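PDB 6JS9: hypothetical membrane protein from Corynebacterium glutamicum, which binds heme in this N-terminal domain of HtaA and probably passes it on within the corynebacterial heme uptake machinery. Local coordinates for residues A[96-101]-A[136-142]. Residues are numbered along the deposited sequence.
Sequences FNGSSA and LNSAADF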
ATOM      1  N   PHE A  96       2.855  -6.441  12.027  1.00 31.82           N
ATOM      2  CA  PHE A  96       1.751  -6.749  12.929  1.00 33.97           C
ATOM      3  C   PHE A  96       2.146  -6.536  14.387  1.00 33.57           C
ATOM      4  O   PHE A  96       3.259  -6.872  14.804  1.00 33.58           O
ATOM      5  CB  PHE A  96       1.277  -8.193  12.756  1.00 33.11           C
ATOM      6  CG  PHE A  96       0.792  -8.517  11.376  1.00 35.31           C
ATOM      7  CD1 PHE A  96       1.687  -8.900  10.387  1.00 37.20           C
ATOM      8  CD2 PHE A  96      -0.559  -8.478  11.077  1.00 32.86           C
ATOM      9  CE1 PHE A  96       1.248  -9.221   9.122  1.00 36.44           C
ATOM     10  CE2 PHE A  96      -1.005  -8.794   9.816  1.00 32.63           C
ATOM     11  CZ  PHE A  96      -0.101  -9.174   8.837  1.00 33.70           C
ATOM     12  N   ASN A  97       1.201  -6.000  15.166  1.00 33.87           N
ATOM     13  CA  ASN A  97       1.325  -5.871  16.622  1.00 34.96           C
ATOM     14  C   ASN A  97      -0.067  -6.161  17.206  1.00 46.05           C
ATOM     15  O   ASN A  97      -0.847  -5.253  17.510  1.00 38.05           O
ATOM     16  CB  ASN A  97       1.853  -4.487  17.005  1.00 34.93           C
ATOM     17  CG  ASN A  97       1.738  -4.198  18.480  1.00 36.28           C
ATOM     18  OD1 ASN A  97       1.572  -5.105  19.298  1.00 40.09           O
ATOM     19  ND2 ASN A  97       1.820  -2.921  18.832  1.00 39.18           N
ATOM     20  N   GLY A  98      -0.389  -7.453  17.346  1.00 36.53           N
ATOM     21  CA  GLY A  98      -1.700  -7.841  17.835  1.00 37.65           C
ATOM     22  C   GLY A  98      -2.860  -7.431  16.945  1.00 44.19           C
ATOM     23  O   GLY A  98      -2.934  -7.850  15.784  1.00 41.84           O
ATOM     24  N   SER A  99      -3.783  -6.629  17.487  1.00 38.04           N
ATOM     25  CA  SER A  99      -4.904  -6.081  16.733  1.00 37.86           C
ATOM     26  C   SER A  99      -4.530  -4.854  15.895  1.00 40.13           C
ATOM     27  O   SER A  99      -5.417  -4.250  15.279  1.00 39.35           O
ATOM     28  CB  SER A  99      -6.040  -5.703  17.688  1.00 39.47           C
ATOM     29  OG  SER A  99      -6.466  -6.816  18.439  1.00 54.98           O
ATOM     30  N   SER A 100      -3.254  -4.469  15.872  1.00 39.20           N
ATOM     31  CA  SER A 100      -2.754  -3.354  15.086  1.00 37.60           C
ATOM     32  C   SER A 100      -1.742  -3.837  14.059  1.00 36.84           C
ATOM     33  O   SER A 100      -1.023  -4.812  14.285  1.00 33.51           O
ATOM     34  CB  SER A 100      -2.069  -2.300  15.967  1.00 45.57           C
ATOM     35  OG  SER A 100      -3.011  -1.550  16.701  1.00 57.16           O
ATOM     36  N   ALA A 101      -1.667  -3.114  12.942  1.00 32.66           N
ATOM     37  CA  ALA A 101      -0.643  -3.341  11.939  1.00 34.91           C
ATOM     38  C   ALA A 101      -0.272  -2.005  11.300  1.00 39.53           C
ATOM     39  O   ALA A 101      -0.997  -1.014  11.415  1.00 35.01           O
ATOM     40  CB  ALA A 101      -1.107  -4.331  10.863  1.00 31.16           C
ATOM     41  N   LEU A 136      -6.943  -3.931  12.973  1.00 43.57           N
ATOM     42  CA  LEU A 136      -7.380  -5.242  12.511  1.00 40.96           C
ATOM     43  C   LEU A 136      -8.641  -5.689  13.236  1.00 38.15           C
ATOM     44  O   LEU A 136      -8.797  -5.447  14.435  1.00 39.14           O
ATOM     45  CB  LEU A 136      -6.271  -6.269  12.728  1.00 38.11           C
ATOM     46  CG  LEU A 136      -5.014  -6.040  11.892  1.00 35.73           C
ATOM     47  CD1 LEU A 136      -3.879  -6.890  12.427  1.00 37.28           C
ATOM     48  CD2 LEU A 136      -5.279  -6.360  10.437  1.00 36.20           C
ATOM     49  N   ASN A 137      -9.534  -6.365  12.497  1.00 38.10           N
ATOM     50  CA  ASN A 137     -10.738  -6.947  13.096  1.00 43.31           C
ATOM     51  C   ASN A 137     -10.405  -7.991  14.163  1.00 46.39           C
ATOM     52  O   ASN A 137     -11.107  -8.095  15.177  1.00 42.74           O
ATOM     53  CB  ASN A 137     -11.620  -7.582  12.014  1.00 46.05           C
ATOM     54  CG  ASN A 137     -12.160  -6.570  11.012  1.00 54.64           C
ATOM     55  OD1 ASN A 137     -12.189  -5.364  11.277  1.00 51.83           O
ATOM     56  ND2 ASN A 137     -12.612  -7.064   9.855  1.00 50.30           N
ATOM     57  N   SER A 138      -9.363  -8.796  13.942  1.00 51.89           N
ATOM     58  CA  SER A 138      -8.927  -9.807  14.901  1.00 48.79           C
ATOM     59  C   SER A 138      -7.435  -9.659  15.169  1.00 44.14           C
ATOM     60  O   SER A 138      -6.683  -9.157  14.330  1.00 38.50           O
ATOM     61  CB  SER A 138      -9.207 -11.240  14.404  1.00 51.81           C
ATOM     62  OG  SER A 138     -10.582 -11.438  14.118  1.00 54.44           O
ATOM     63  N   ALA A 139      -7.009 -10.105  16.348  1.00 42.03           N
ATOM     64  CA  ALA A 139      -5.594 -10.046  16.680  1.00 43.38           C
ATOM     65  C   ALA A 139      -4.813 -10.995  15.785  1.00 45.01           C
ATOM     66  O   ALA A 139      -5.209 -12.145  15.586  1.00 46.84           O
ATOM     67  CB  ALA A 139      -5.361 -10.405  18.148  1.00 47.25           C
ATOM     68  N   ALA A 140      -3.695 -10.518  15.250  1.00 38.04           N
ATOM     69  CA  ALA A 140      -2.788 -11.408  14.541  1.00 39.14           C
ATOM     70  C   ALA A 140      -2.102 -12.354  15.529  1.00 40.34           C
ATOM     71  O   ALA A 140      -1.618 -11.929  16.583  1.00 42.10           O
ATOM     72  CB  ALA A 140      -1.755 -10.600  13.759  1.00 35.94           C
ATOM     73  N   ASP A 141      -2.053 -13.637  15.182  1.00 39.02           N
ATOM     74  CA  ASP A 141      -1.429 -14.655  16.031  1.00 40.01           C
ATOM     75  C   ASP A 141      -0.675 -15.611  15.113  1.00 39.89           C
ATOM     76  O   ASP A 141      -1.285 -16.486  14.492  1.00 40.63           O
ATOM     77  CB  ASP A 141      -2.479 -15.378  16.862  1.00 47.34           C
ATOM     78  CG  ASP A 141      -1.884 -16.391  17.843  1.00 47.45           C
ATOM     79  OD1 ASP A 141      -0.677 -16.735  17.759  1.00 44.81           O
ATOM     80  OD2 ASP A 141      -2.658 -16.835  18.715  1.00 47.87           O
ATOM     81  N   PHE A 142       0.648 -15.440  15.026  1.00 39.16           N
ATOM     82  CA  PHE A 142       1.454 -16.256  14.124  1.00 44.15           C
ATOM     83  C   PHE A 142       1.569 -17.706  14.573  1.00 45.24           C
ATOM     84  O   PHE A 142       2.067 -18.534  13.801  1.00 42.87           O
ATOM     85  CB  PHE A 142       2.854 -15.658  13.967  1.00 40.46           C
ATOM     86  CG  PHE A 142       2.902 -14.459  13.054  1.00 42.92           C
ATOM     87  CD1 PHE A 142       2.975 -14.620  11.677  1.00 45.73           C
ATOM     88  CD2 PHE A 142       2.864 -13.170  13.572  1.00 39.33           C
ATOM     89  CE1 PHE A 142       3.013 -13.510  10.829  1.00 45.66           C
ATOM     90  CE2 PHE A 142       2.904 -12.057  12.727  1.00 37.88           C
ATOM     91  CZ  PHE A 142       2.979 -12.235  11.356  1.00 37.67           C
TER
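A tight hairpin tip can be sealed by a neighbouring loop that bonds to its peptide groups and fills the hollow beneath them. The tip here is a type II' turn, Asn97 to Ser100, with Gly98 at the position where this turn needs a positive phi. Segment 136-142 turns at Asn137 and then runs extended from Ser138 to Asp141 past the tip. Ala140 N donates to Gly98 O at 2.8 Å, nearly straight, and Leu136 N to Ser99 O at 2.8 Å; Ala139 CA adds a CH···O contact to Gly98 O (3.6 Å).

The apolar bumps lie on the inner side. Leu136 drives CD1 into the hollow under the hairpin, 3.9 Å from Phe96 CD2, 4.1 Å from Ala101 CB and 3.6 Å from Gly98 O, so this methyl wedges between the edge of the Phe96 ring and the methyl of Ala101, one side chain from each arm. The small knob of Ala140 CB rests 3.6 Å from Phe96 CD2. Farther along, Phe142 turns its ring edge to Phe96 in an offset edge-to-face pair, centroids 5.6 Å apart and planes at 85°. Ile147 and Val66, from the flanking strands, touch both rings. On the exposed side of the turn, Ser99 OG lies 3.8 Å from Ala139 CB.

The Leu136 bond prolongs the antiparallel pairing of strands 100-110 and 129-136. The whole is a two-residue beta-hairpin tip held by the loop that follows strand 129-136, within a curled antiparallel sheet and away from the heme site.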